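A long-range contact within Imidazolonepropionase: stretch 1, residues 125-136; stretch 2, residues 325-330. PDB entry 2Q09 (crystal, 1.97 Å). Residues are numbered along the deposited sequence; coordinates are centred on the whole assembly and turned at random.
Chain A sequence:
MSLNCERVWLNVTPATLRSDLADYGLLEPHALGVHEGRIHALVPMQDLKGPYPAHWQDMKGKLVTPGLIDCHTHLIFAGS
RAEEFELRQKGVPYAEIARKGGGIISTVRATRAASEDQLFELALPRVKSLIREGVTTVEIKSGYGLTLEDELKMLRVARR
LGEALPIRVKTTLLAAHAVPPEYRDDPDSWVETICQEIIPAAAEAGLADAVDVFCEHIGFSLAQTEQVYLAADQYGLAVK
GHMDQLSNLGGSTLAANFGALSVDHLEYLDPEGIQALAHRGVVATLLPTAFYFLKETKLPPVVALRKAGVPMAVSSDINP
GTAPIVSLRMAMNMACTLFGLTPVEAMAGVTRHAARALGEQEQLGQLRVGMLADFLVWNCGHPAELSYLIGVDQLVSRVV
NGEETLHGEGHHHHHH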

# COMPACT_ATOMS: atom_id res chain seq x y z
N PRO A 125 1.33 9.95 14.07
CA PRO A 125 2.67 9.41 14.31
C PRO A 125 3.03 8.21 13.45
O PRO A 125 4.21 8.00 13.13
CB PRO A 125 2.65 9.07 15.80
CG PRO A 125 1.21 8.73 16.03
CD PRO A 125 0.50 9.82 15.28
N ARG A 126 2.03 7.42 13.07
CA ARG A 126 2.28 6.26 12.23
C ARG A 126 2.67 6.72 10.82
O ARG A 126 3.64 6.25 10.25
CB ARG A 126 1.04 5.37 12.18
CG ARG A 126 0.63 4.82 13.57
CD ARG A 126 -0.75 4.14 13.55
NE ARG A 126 -1.19 3.84 14.91
CZ ARG A 126 -2.45 3.64 15.27
NH1 ARG A 126 -3.42 3.71 14.37
NH2 ARG A 126 -2.75 3.39 16.54
N VAL A 127 1.90 7.66 10.28
CA VAL A 127 2.19 8.18 8.95
C VAL A 127 3.53 8.91 8.93
O VAL A 127 4.25 8.86 7.93
CB VAL A 127 1.10 9.15 8.46
CG1 VAL A 127 1.46 9.69 7.07
CG2 VAL A 127 -0.24 8.42 8.40
N LYS A 128 3.88 9.56 10.03
CA LYS A 128 5.14 10.29 10.08
C LYS A 128 6.34 9.35 9.98
O LYS A 128 7.38 9.72 9.44
CB LYS A 128 5.23 11.13 11.35
CG LYS A 128 4.28 12.34 11.29
CD LYS A 128 4.40 13.25 12.50
CE LYS A 128 3.43 14.41 12.37
NZ LYS A 128 3.49 15.35 13.52
N SER A 129 6.19 8.13 10.49
CA SER A 129 7.29 7.18 10.39
C SER A 129 7.47 6.74 8.93
O SER A 129 8.59 6.55 8.47
CB SER A 129 7.04 5.96 11.27
OG SER A 129 7.34 6.26 12.62
N LEU A 130 6.36 6.58 8.22
CA LEU A 130 6.45 6.19 6.82
C LEU A 130 7.07 7.35 6.03
O LEU A 130 7.90 7.15 5.15
CB LEU A 130 5.07 5.84 6.25
CG LEU A 130 4.41 4.57 6.78
CD1 LEU A 130 3.07 4.36 6.10
CD2 LEU A 130 5.32 3.37 6.51
N ILE A 131 6.64 8.57 6.35
CA ILE A 131 7.15 9.76 5.67
C ILE A 131 8.68 9.85 5.71
O ILE A 131 9.33 10.04 4.68
CB ILE A 131 6.55 11.05 6.30
CG1 ILE A 131 5.16 11.36 5.69
CG2 ILE A 131 7.44 12.27 6.01
CD1 ILE A 131 4.28 10.15 5.50
N ARG A 132 9.26 9.69 6.89
CA ARG A 132 10.71 9.77 7.00
C ARG A 132 11.47 8.62 6.34
O ARG A 132 12.68 8.72 6.12
CB ARG A 132 11.13 9.92 8.46
CG ARG A 132 10.74 8.76 9.35
CD ARG A 132 10.92 9.15 10.81
NE ARG A 132 10.77 8.00 11.69
CZ ARG A 132 10.63 8.08 13.01
NH1 ARG A 132 10.61 9.26 13.60
NH2 ARG A 132 10.50 6.97 13.72
N GLU A 133 10.77 7.53 6.02
CA GLU A 133 11.39 6.41 5.33
C GLU A 133 11.41 6.71 3.84
O GLU A 133 12.06 5.99 3.07
CB GLU A 133 10.61 5.11 5.52
CG GLU A 133 10.68 4.48 6.88
CD GLU A 133 10.33 3.00 6.84
OE1 GLU A 133 9.43 2.62 6.07
OE2 GLU A 133 10.96 2.21 7.58
N GLY A 134 10.67 7.73 3.43
CA GLY A 134 10.62 8.08 2.02
C GLY A 134 9.30 7.75 1.33
O GLY A 134 9.21 7.84 0.11
N VAL A 135 8.28 7.37 2.10
CA VAL A 135 6.99 7.05 1.49
C VAL A 135 6.27 8.35 1.13
O VAL A 135 6.06 9.20 1.99
CB VAL A 135 6.10 6.22 2.43
CG1 VAL A 135 4.74 5.97 1.79
CG2 VAL A 135 6.78 4.88 2.75
N THR A 136 5.89 8.50 -0.14
CA THR A 136 5.22 9.72 -0.59
C THR A 136 3.77 9.48 -0.97
O THR A 136 3.01 10.43 -1.15
CB THR A 136 5.99 10.35 -1.76
OG1 THR A 136 6.23 9.36 -2.77
CG2 THR A 136 7.32 10.91 -1.28
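Stretch 2, residues 325-330: IVSLRM

The contact is built around one carboxylate reading the start of a helix. Glu133, in the last turn of the helix of stretch 1, has its CA-to-CB bond pointing toward stretch 2, with chi1 m and chi2 t, and its two oxygens take different partners. OE2 accepts from Ser327 OG at 2.6 Å; OE1 accepts from Leu328 N at 2.7 Å and, more weakly, from Arg329 N at 3.3 Å. The first-turn amides of a helix have no carbonyls of a preceding turn to bond to, so an acid from a distant segment can serve them. Ser327 is itself the N-cap: its OG also accepts from Met330 N at 3.1 Å, so a single hydroxyl closes its own helix and ties it to Glu133. A water adds a further link, donating to Val326 O at 2.7 Å and weakly to Glu133 OE2 at 3.2 Å.

Stretch 2 enters as a non-helical segment, bent at Val326, where Ser327 N bonds weakly to Ile325 O at 3.0 Å, and Ser327, as N-cap, leads it into a helix. It runs in the same sense as stretch 1: Arg126 lies nearest Val326 (CA to CA 6.6 Å), Leu130 nearest Ser327 (6.3 Å between CA atoms) and Glu133 nearest Arg329 (CA to CA 7.2 Å).

Packing lies beside the polar centre. Val326 CG1 lies 3.4 Å from Arg126 O, 3.9 Å from Ser129 CB and 4.3 Å from Leu130 CG, resting on the helix backbone as well as its side chains. The end of Leu130 comes nearer than its sideways CB suggests, bringing CD2 to 4.0 Å from Leu328 N. Beyond the helix, Val135 CG2 meets Leu328 CD2 at 3.8 Å. Between Glu133 and Val135, Gly134, at positive phi, forms a Schellman turn that ends the helix and leads into the strand carrying Val135. The rule is compact: one acid for the otherwise unpaired first-turn amides, with side-chain packing beside it.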

# COMPACT_ATOMS: atom_id res chain seq x y z
N ILE A 325 3.91 -3.59 12.30
CA ILE A 325 5.21 -3.02 12.02
C ILE A 325 5.11 -1.86 11.04
O ILE A 325 4.84 -2.05 9.86
CB ILE A 325 6.17 -4.10 11.49
CG1 ILE A 325 6.23 -5.26 12.50
CG2 ILE A 325 7.56 -3.53 11.26
CD1 ILE A 325 6.97 -6.48 12.02
N VAL A 326 5.31 -0.65 11.55
CA VAL A 326 5.21 0.55 10.74
C VAL A 326 6.52 0.85 10.03
O VAL A 326 7.27 1.74 10.43
CB VAL A 326 4.81 1.74 11.61
CG1 VAL A 326 4.59 2.97 10.74
CG2 VAL A 326 3.53 1.40 12.38
N SER A 327 6.77 0.09 8.98
CA SER A 327 7.99 0.25 8.20
C SER A 327 7.81 -0.40 6.83
O SER A 327 7.52 -1.59 6.74
CB SER A 327 9.17 -0.40 8.92
OG SER A 327 10.35 -0.26 8.15
N LEU A 328 7.96 0.39 5.77
CA LEU A 328 7.85 -0.16 4.43
C LEU A 328 9.18 -0.84 4.09
O LEU A 328 9.21 -1.91 3.49
CB LEU A 328 7.57 0.93 3.39
CG LEU A 328 7.62 0.45 1.94
CD1 LEU A 328 6.56 -0.63 1.72
CD2 LEU A 328 7.39 1.62 0.99
N ARG A 329 10.27 -0.20 4.49
CA ARG A 329 11.59 -0.75 4.21
C ARG A 329 11.83 -2.10 4.88
O ARG A 329 12.52 -2.95 4.33
CB ARG A 329 12.67 0.26 4.56
CG ARG A 329 12.64 1.46 3.60
CD ARG A 329 13.70 2.50 3.90
NE ARG A 329 15.05 1.99 3.69
CZ ARG A 329 16.15 2.73 3.85
NH1 ARG A 329 16.03 4.00 4.21
NH2 ARG A 329 17.35 2.20 3.68
N MSE A 330 11.26 -2.30 6.07
CA MSE A 330 11.43 -3.58 6.76
C MSE A 330 10.72 -4.62 5.89
O MSE A 330 11.16 -5.76 5.74
CB MSE A 330 10.78 -3.54 8.14
CG MSE A 330 10.97 -4.81 8.96
SE MSE A 330 12.83 -5.09 9.50
CE MSE A 330 13.24 -6.64 8.43
O HOH W 1 9.65 3.10 10.37